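PDB 5G0A: transaminase from Bacillus megaterium, which catalyses the pyridoxal-5'-phosphate-dependent transfer of amino groups and, as an S-selective omega-transaminase, probably acts on a range of chiral amines. Local coordinates for residues Q12-E15 / W16-Y20; V216-T219 / R220-E224; Q254-K257 / M258-L262. All blocks are in the same frame, centred on the assembly; numbering follows the deposited sequence.

Contact 1. Residues Q12-E15 / W16-Y20; sequences QVKE and WDRKY
Gln12 lays its side chain over the six-membered ring of Trp16, one turn further along the same helix. Its CG stands 3.9 Å from the centroid of that ring, 27° off the normal, a CH-pi contact over the face. Beyond it the amide runs on across the rim, with Gln12 CD 3.3 Å from Trp16 CZ2 and the amide plane tilted only 15° from the ring. With Gln12 CG turned away from its own backbone N (chi1 -168°) and the chain extended, the flat amide is carried along the indole. A glutamine suits this partly exposed place: its methylenes and flat amide cover an aromatic surface while the polar end can probably still meet water. The same face of Trp16 also lies over Gln12 O, the acceptor for Trp16 N at 2.8 Å.

On another side of the helix, Lys14 and Arg18 run side by side in the same direction, Lys14 CE 3.7 Å from Arg18 NH2. Their charged ends stay 4.6 Å apart from Lys14 NZ to Arg18 NH2, and Lys14 NZ turns to a salt bridge with Glu11, which would offset the like charges. Both side chains also touch Pro33. Val13 and Asp17, both buried, are joined through the backbone, Asp17 N to Val13 O, while Asp17 OD1 is hydrogen-bonded to Tyr31 OH. Val13 packs on Thr91 of the second subunit and Trp16 on its Lys99; Tyr20 OH bonds to Glu103 there. This is the i to i+4 pattern of an amphipathic alpha-helix, here the N-terminal helix 10-20, one side of which lies against a neighbouring subunit.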
loop_
_atom_site.group_PDB
_atom_site.type_symbol
_atom_site.label_atom_id
_atom_site.label_comp_id
_atom_site.label_asym_id
_atom_site.label_seq_id
_atom_site.Cartn_x
_atom_site.Cartn_y
_atom_site.Cartn_z
ATOM N N GLN B 12 40.348 23.565 -6.401
ATOM C CA GLN B 12 39.415 23.901 -5.316
ATOM C C GLN B 12 38.006 23.394 -5.643
ATOM O O GLN B 12 37.311 22.876 -4.750
ATOM C CB GLN B 12 39.364 25.407 -5.070
ATOM C CG GLN B 12 38.643 25.804 -3.798
ATOM C CD GLN B 12 38.775 27.279 -3.467
ATOM O OE1 GLN B 12 38.496 28.144 -4.298
ATOM N NE2 GLN B 12 39.172 27.571 -2.236
ATOM N N VAL B 13 37.606 23.575 -6.900
ATOM C CA VAL B 13 36.311 23.061 -7.409
ATOM C C VAL B 13 36.223 21.552 -7.151
ATOM O O VAL B 13 35.238 21.059 -6.619
ATOM C CB VAL B 13 36.108 23.373 -8.921
ATOM C CG1 VAL B 13 34.958 22.563 -9.529
ATOM C CG2 VAL B 13 35.924 24.868 -9.182
ATOM N N LYS B 14 37.289 20.824 -7.477
ATOM C CA LYS B 14 37.304 19.387 -7.270
ATOM C C LYS B 14 37.202 19.016 -5.779
ATOM O O LYS B 14 36.516 18.058 -5.410
ATOM C CB LYS B 14 38.553 18.768 -7.944
ATOM C CG LYS B 14 38.415 18.671 -9.462
ATOM C CD LYS B 14 39.740 18.496 -10.207
ATOM C CE LYS B 14 40.425 17.179 -9.947
ATOM N NZ LYS B 14 41.719 17.146 -10.713
ATOM N N GLU B 15 37.875 19.789 -4.930
ATOM C CA GLU B 15 37.852 19.579 -3.490
ATOM C C GLU B 15 36.436 19.788 -2.958
ATOM O O GLU B 15 35.924 18.954 -2.198
ATOM C CB GLU B 15 38.840 20.531 -2.797
ATOM C CG GLU B 15 38.806 20.512 -1.277
ATOM C CD GLU B 15 39.726 21.562 -0.677
ATOM O OE1 GLU B 15 40.962 21.412 -0.817
ATOM O OE2 GLU B 15 39.218 22.546 -0.086
ATOM N N TRP B 16 35.809 20.875 -3.397
ATOM C CA TRP B 16 34.424 21.180 -3.002
ATOM C C TRP B 16 33.453 20.105 -3.478
ATOM O O TRP B 16 32.515 19.719 -2.743
ATOM C CB TRP B 16 33.973 22.539 -3.568
ATOM C CG TRP B 16 34.612 23.766 -2.955
ATOM C CD1 TRP B 16 35.258 23.863 -1.746
ATOM C CD2 TRP B 16 34.619 25.078 -3.518
ATOM N NE1 TRP B 16 35.680 25.164 -1.540
ATOM C CE2 TRP B 16 35.305 25.926 -2.611
ATOM C CE3 TRP B 16 34.138 25.621 -4.715
ATOM C CZ2 TRP B 16 35.500 27.295 -2.859
ATOM C CZ3 TRP B 16 34.339 26.989 -4.964
ATOM C CH2 TRP B 16 35.015 27.804 -4.031
ATOM N N ASP B 17 33.657 19.663 -4.713
ATOM C CA ASP B 17 32.828 18.624 -5.323
ATOM C C ASP B 17 32.951 17.332 -4.507
ATOM O O ASP B 17 31.953 16.702 -4.175
ATOM C CB ASP B 17 33.238 18.441 -6.785
ATOM C CG ASP B 17 32.414 17.398 -7.516
ATOM O OD1 ASP B 17 32.703 16.200 -7.344
ATOM O OD2 ASP B 17 31.505 17.771 -8.285
ATOM N N ARG B 18 34.186 16.954 -4.145
ATOM C CA ARG B 18 34.380 15.787 -3.273
ATOM C C ARG B 18 33.712 15.925 -1.893
ATOM O O ARG B 18 33.076 14.988 -1.420
ATOM C CB ARG B 18 35.884 15.480 -3.090
ATOM C CG ARG B 18 36.571 14.857 -4.293
ATOM C CD ARG B 18 38.053 14.583 -3.980
ATOM N NE ARG B 18 38.880 14.579 -5.189
ATOM C CZ ARG B 18 39.724 15.554 -5.549
ATOM N NH1 ARG B 18 39.911 16.627 -4.785
ATOM N NH2 ARG B 18 40.409 15.433 -6.672
ATOM N N LYS B 19 33.866 17.090 -1.253
ATOM C CA LYS B 19 33.489 17.269 0.138
ATOM C C LYS B 19 32.008 17.586 0.342
ATOM O O LYS B 19 31.446 17.236 1.373
ATOM C CB LYS B 19 34.338 18.383 0.778
ATOM C CG LYS B 19 34.082 18.635 2.261
ATOM C CD LYS B 19 35.034 19.696 2.808
ATOM C CE LYS B 19 34.818 19.916 4.304
ATOM N NZ LYS B 19 35.539 21.108 4.834
ATOM N N TYR B 20 31.394 18.242 -0.633
ATOM C CA TYR B 20 30.089 18.906 -0.369
ATOM C C TYR B 20 28.912 18.378 -1.175
ATOM O O TYR B 20 27.773 18.741 -0.891
ATOM C CB TYR B 20 30.196 20.411 -0.566
ATOM C CG TYR B 20 31.117 21.105 0.426
ATOM C CD1 TYR B 20 31.083 20.768 1.777
ATOM C CD2 TYR B 20 31.992 22.110 0.007
ATOM C CE1 TYR B 20 31.908 21.407 2.696
ATOM C CE2 TYR B 20 32.835 22.750 0.921
ATOM C CZ TYR B 20 32.779 22.388 2.257
ATOM O OH TYR B 20 33.591 23.004 3.192
#

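Contact 2. Residues V216-T219 / R220-E224; sequences VKYT and RRMIE
Met222 reaches back one helical turn to lie over the ring of Tyr218. Its CG sits 4.0 Å from the ring centroid and 21° off the normal, a CH-pi contact over the face, while SD approaches obliquely, 3.6 Å from Tyr218 CE2, completing a Met-aromatic contact. Two torsions bring the groups together: Tyr218 swings its ring along the helix toward the later turn, CG opposite the backbone N (chi1 -174°), and Met222 holds CG opposite its carbonyl carbon (chi1 -73°), directing the thioether back. A flexible, polarisable methionine suits such a buried aromatic face. The Tyr218 ring also meets the equivalent Tyr218 of the third subunit edge-to-face, and Met222 packs on Met191 of that subunit.

The basic side chains follow different courses. Lys217 and Arg220 touch at CG and NH2, 3.6 Å apart, where the lysine offers methylene rather than charge. Arg220 is extended to CD and then bends at chi3, which turns its guanidinium so that NH1 meets Glu224 OE2 at 3.1 Å, in the guanidinium plane but from above the carboxylate plane; NE is held by Glu212 in a second salt bridge. Arg221 bends at chi2 and chi3, and its NH2 forms a salt bridge with Glu145 of the third subunit. These carboxylates would offset the positive charge gathered with Lys217.

On the inner side, Thr219 returns OG1 to Ser215 O, a hydrogen bond that satisfies a buried hydroxyl, and turns its methyl CG2 toward Ile223 CD1, 4.2 Å away. Ile223 continues that apolar surface onto Val231 and Val234. Such a division of apolar and charged flanks is characteristic of an amphipathic helix covering the central sheet of a class-III aminotransferase, here also packed against another subunit.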
loop_
_atom_site.group_PDB
_atom_site.type_symbol
_atom_site.label_atom_id
_atom_site.label_comp_id
_atom_site.label_asym_id
_atom_site.label_seq_id
_atom_site.Cartn_x
_atom_site.Cartn_y
_atom_site.Cartn_z
ATOM N N VAL B 216 2.319 -9.753 -25.263
ATOM C CA VAL B 216 1.018 -9.087 -25.293
ATOM C C VAL B 216 -0.090 -9.967 -24.702
ATOM O O VAL B 216 -0.932 -9.498 -23.914
ATOM C CB VAL B 216 0.651 -8.624 -26.726
ATOM C CG1 VAL B 216 -0.764 -8.062 -26.771
ATOM C CG2 VAL B 216 1.673 -7.603 -27.243
ATOM N N LYS B 217 -0.101 -11.246 -25.079
ATOM C CA LYS B 217 -1.095 -12.184 -24.539
ATOM C C LYS B 217 -1.114 -12.187 -23.016
ATOM O O LYS B 217 -2.173 -12.097 -22.390
ATOM C CB LYS B 217 -0.856 -13.620 -25.058
ATOM C CG LYS B 217 -1.794 -14.645 -24.430
ATOM C CD LYS B 217 -1.236 -16.060 -24.453
ATOM C CE LYS B 217 -2.173 -17.019 -23.733
ATOM N NZ LYS B 217 -3.334 -17.423 -24.577
ATOM N N TYR B 218 0.058 -12.299 -22.410
ATOM C CA TYR B 218 0.108 -12.384 -20.975
ATOM C C TYR B 218 -0.208 -11.037 -20.321
ATOM O O TYR B 218 -0.816 -10.998 -19.251
ATOM C CB TYR B 218 1.432 -12.970 -20.473
ATOM C CG TYR B 218 1.403 -13.180 -18.985
ATOM C CD1 TYR B 218 0.420 -13.995 -18.395
ATOM C CD2 TYR B 218 2.315 -12.544 -18.148
ATOM C CE1 TYR B 218 0.367 -14.180 -17.030
ATOM C CE2 TYR B 218 2.267 -12.728 -16.775
ATOM C CZ TYR B 218 1.294 -13.547 -16.221
ATOM O OH TYR B 218 1.230 -13.738 -14.861
ATOM N N THR B 219 0.178 -9.941 -20.980
ATOM C CA THR B 219 -0.225 -8.606 -20.503
ATOM C C THR B 219 -1.756 -8.509 -20.438
ATOM O O THR B 219 -2.333 -8.053 -19.451
ATOM C CB THR B 219 0.338 -7.478 -21.411
ATOM O OG1 THR B 219 1.759 -7.609 -21.522
ATOM C CG2 THR B 219 0.011 -6.089 -20.849
ATOM N N ARG B 220 -2.419 -8.965 -21.491
ATOM C CA ARG B 220 -3.883 -8.912 -21.541
ATOM C C ARG B 220 -4.482 -9.786 -20.429
ATOM O O ARG B 220 -5.422 -9.375 -19.770
ATOM C CB ARG B 220 -4.370 -9.399 -22.904
ATOM C CG ARG B 220 -5.887 -9.438 -23.047
ATOM C CD ARG B 220 -6.324 -10.057 -24.371
ATOM N NE ARG B 220 -5.594 -11.277 -24.723
ATOM C CZ ARG B 220 -5.902 -12.512 -24.319
ATOM N NH1 ARG B 220 -6.935 -12.736 -23.512
ATOM N NH2 ARG B 220 -5.155 -13.534 -24.718
ATOM N N ARG B 221 -3.922 -10.979 -20.243
ATOM C CA ARG B 221 -4.367 -11.902 -19.182
ATOM C C ARG B 221 -4.280 -11.269 -17.799
ATOM O O ARG B 221 -5.177 -11.443 -16.972
ATOM C CB ARG B 221 -3.548 -13.202 -19.218
ATOM C CG ARG B 221 -3.910 -14.163 -20.335
ATOM C CD ARG B 221 -4.900 -15.221 -19.849
ATOM N NE ARG B 221 -4.291 -16.184 -18.927
ATOM C CZ ARG B 221 -4.090 -17.484 -19.172
ATOM N NH1 ARG B 221 -4.435 -18.035 -20.333
ATOM N NH2 ARG B 221 -3.543 -18.245 -18.234
ATOM N N MET B 222 -3.183 -10.543 -17.547
ATOM C CA MET B 222 -2.995 -9.872 -16.272
ATOM C C MET B 222 -4.054 -8.803 -16.077
ATOM O O MET B 222 -4.621 -8.670 -15.006
ATOM C CB MET B 222 -1.602 -9.228 -16.191
ATOM C CG MET B 222 -0.451 -10.204 -16.009
ATOM S SD MET B 222 1.119 -9.317 -16.218
ATOM C CE MET B 222 0.812 -7.979 -15.099
ATOM N N ILE B 223 -4.334 -8.026 -17.132
ATOM C CA ILE B 223 -5.380 -7.016 -17.035
ATOM C C ILE B 223 -6.762 -7.631 -16.801
ATOM O O ILE B 223 -7.559 -7.090 -16.047
ATOM C CB ILE B 223 -5.384 -6.079 -18.270
ATOM C CG1 ILE B 223 -4.039 -5.331 -18.305
ATOM C CG2 ILE B 223 -6.564 -5.108 -18.240
ATOM C CD1 ILE B 223 -3.765 -4.647 -19.639
ATOM N N GLU B 224 -7.055 -8.714 -17.507
ATOM C CA GLU B 224 -8.318 -9.433 -17.296
ATOM C C GLU B 224 -8.438 -9.914 -15.854
ATOM O O GLU B 224 -9.477 -9.738 -15.214
ATOM C CB GLU B 224 -8.405 -10.637 -18.237
ATOM C CG GLU B 224 -8.666 -10.241 -19.675
ATOM C CD GLU B 224 -8.610 -11.443 -20.593
ATOM O OE1 GLU B 224 -8.121 -12.512 -20.156
ATOM O OE2 GLU B 224 -9.065 -11.308 -21.727
#

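Contact 3. Residues Q254-K257 / M258-L262; sequences QIRK and MTKEL
Arg256 and Thr259 cross at about a right angle, while Lys260 passes over the guanidinium from the next turn. Arg256 is curled forward along the helix by bends at chi2 (74°) and chi3, which place NH2 2.9 Å from Thr259 OG1; the hydroxyl lies at the guanidinium's edge, although 28° out of its plane. Thr259 OG1 is itself 2.9 Å from both Ile255 O and Arg256 O, so a small beta-branched hydroxyl residue can serve as acceptor for the arginine while staying close to the helix backbone. Over one face of the same guanidinium, Lys260 CE sits 3.7 Å from Arg256 CZ, covering it with methylene, and Lys260 NZ stays 4.3 Å from Arg256 NH1.

On the exposed side, Lys257 and Glu261 are set obliquely, forming a salt bridge whose Lys257 NZ to Glu261 OE2 hydrogen bond is weak at 3.2 Å. Ile255 and Met258 instead lie side by side on the buried side, with Ile255 CD1 and Met258 CE 4.0 Å apart. In the beta-alpha-beta unit 231-236, 251-262, 265-269, Met258 and Thr259 pack on Val234 of the first strand, Ile255 on Trp266 of the second.

Asp292 forms a salt bridge with Arg256 NH2, and Gln290 O accepts from NH1. The buried guanidinium is therefore gripped from several directions, which fixes its orientation, and the Asp292 carboxylate probably offsets the arginine's charge, easing its closeness to Lys260.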
loop_
_atom_site.group_PDB
_atom_site.type_symbol
_atom_site.label_atom_id
_atom_site.label_comp_id
_atom_site.label_asym_id
_atom_site.label_seq_id
_atom_site.Cartn_x
_atom_site.Cartn_y
_atom_site.Cartn_z
ATOM N N GLN B 254 0.307 -3.995 -31.443
ATOM C CA GLN B 254 -0.512 -4.925 -30.660
ATOM C C GLN B 254 -0.941 -4.358 -29.303
ATOM O O GLN B 254 -2.038 -4.631 -28.838
ATOM C CB GLN B 254 0.162 -6.282 -30.523
ATOM C CG GLN B 254 -0.019 -7.128 -31.776
ATOM C CD GLN B 254 0.470 -8.561 -31.603
ATOM O OE1 GLN B 254 0.576 -9.079 -30.494
ATOM N NE2 GLN B 254 0.751 -9.215 -32.725
ATOM N N ILE B 255 -0.079 -3.560 -28.683
ATOM C CA ILE B 255 -0.454 -2.888 -27.435
ATOM C C ILE B 255 -1.535 -1.838 -27.658
ATOM O O ILE B 255 -2.458 -1.713 -26.847
ATOM C CB ILE B 255 0.781 -2.285 -26.717
ATOM C CG1 ILE B 255 1.635 -3.399 -26.083
ATOM C CG2 ILE B 255 0.369 -1.215 -25.693
ATOM C CD1 ILE B 255 0.982 -4.234 -24.977
ATOM N N ARG B 256 -1.439 -1.096 -28.761
ATOM C CA ARG B 256 -2.441 -0.090 -29.065
ATOM C C ARG B 256 -3.814 -0.754 -29.247
ATOM O O ARG B 256 -4.816 -0.296 -28.705
ATOM C CB ARG B 256 -2.039 0.729 -30.305
ATOM C CG ARG B 256 -3.148 1.617 -30.848
ATOM C CD ARG B 256 -3.432 2.863 -30.012
ATOM N NE ARG B 256 -4.112 2.572 -28.739
ATOM C CZ ARG B 256 -4.481 3.495 -27.849
ATOM N NH1 ARG B 256 -4.271 4.788 -28.063
ATOM N NH2 ARG B 256 -5.089 3.114 -26.727
ATOM N N LYS B 257 -3.823 -1.832 -30.029
ATOM C CA LYS B 257 -5.029 -2.621 -30.272
ATOM C C LYS B 257 -5.591 -3.226 -28.979
ATOM O O LYS B 257 -6.777 -3.089 -28.709
ATOM C CB LYS B 257 -4.726 -3.713 -31.311
ATOM C CG LYS B 257 -5.915 -4.600 -31.658
ATOM C CD LYS B 257 -5.662 -5.316 -32.988
ATOM C CE LYS B 257 -6.694 -6.410 -33.255
ATOM N NZ LYS B 257 -6.499 -7.610 -32.387
ATOM N N MET B 258 -4.734 -3.853 -28.180
ATOM C CA MET B 258 -5.153 -4.489 -26.917
ATOM C C MET B 258 -5.743 -3.472 -25.928
ATOM O O MET B 258 -6.800 -3.709 -25.334
ATOM C CB MET B 258 -3.982 -5.270 -26.278
ATOM C CG MET B 258 -4.281 -5.859 -24.884
ATOM S SD MET B 258 -2.816 -6.018 -23.821
ATOM C CE MET B 258 -2.581 -4.331 -23.231
ATOM N N THR B 259 -5.085 -2.320 -25.771
ATOM C CA THR B 259 -5.637 -1.277 -24.906
ATOM C C THR B 259 -7.008 -0.740 -25.374
ATOM O O THR B 259 -7.929 -0.583 -24.580
ATOM C CB THR B 259 -4.624 -0.121 -24.669
ATOM O OG1 THR B 259 -4.191 0.436 -25.924
ATOM C CG2 THR B 259 -3.413 -0.623 -23.888
ATOM N N LYS B 260 -7.148 -0.476 -26.670
ATOM C CA LYS B 260 -8.434 -0.041 -27.223
ATOM C C LYS B 260 -9.520 -1.096 -26.947
ATOM O O LYS B 260 -10.630 -0.744 -26.551
ATOM C CB LYS B 260 -8.334 0.157 -28.738
ATOM C CG LYS B 260 -7.590 1.413 -29.213
ATOM C CD LYS B 260 -8.346 2.699 -28.916
ATOM C CE LYS B 260 -7.684 3.877 -29.637
ATOM N NZ LYS B 260 -8.374 5.155 -29.313
ATOM N N GLU B 261 -9.184 -2.367 -27.163
ATOM C CA GLU B 261 -10.159 -3.464 -26.959
ATOM C C GLU B 261 -10.567 -3.622 -25.490
ATOM O O GLU B 261 -11.722 -3.908 -25.182
ATOM C CB GLU B 261 -9.597 -4.784 -27.490
ATOM C CG GLU B 261 -9.494 -4.818 -29.005
ATOM C CD GLU B 261 -8.833 -6.069 -29.541
ATOM O OE1 GLU B 261 -8.258 -6.858 -28.755
ATOM O OE2 GLU B 261 -8.869 -6.255 -30.774
ATOM N N LEU B 262 -9.617 -3.400 -24.580
ATOM C CA LEU B 262 -9.895 -3.520 -23.138
ATOM C C LEU B 262 -10.486 -2.255 -22.502
ATOM O O LEU B 262 -11.007 -2.315 -21.391
ATOM C CB LEU B 262 -8.646 -3.973 -22.367
ATOM C CG LEU B 262 -8.015 -5.323 -22.762
ATOM C CD1 LEU B 262 -6.730 -5.556 -21.991
ATOM C CD2 LEU B 262 -8.994 -6.478 -22.565
#

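Overall arrangement
Contacts 2 and 3 are neighbours, their centres about 11 Å apart. Helices 214-226 and 251-262 pack together where Ile223 meets Met258 and Leu262, and both reach Val234 of strand 231-236. Contact 1 lies on the opposite side of the chain's centre, about 51 Å from contact 2 between centres, on helix 10-20. Contact 2 is the most buried, being covered by the sheet and the third subunit, with a Met-aromatic pair. Contact 3 is partly buried and touches no other chain; its chemistry is a gripped arginine and a surface salt bridge. Contact 1, also partly buried, relies on an amide-indole overlap and faces the second subunit instead.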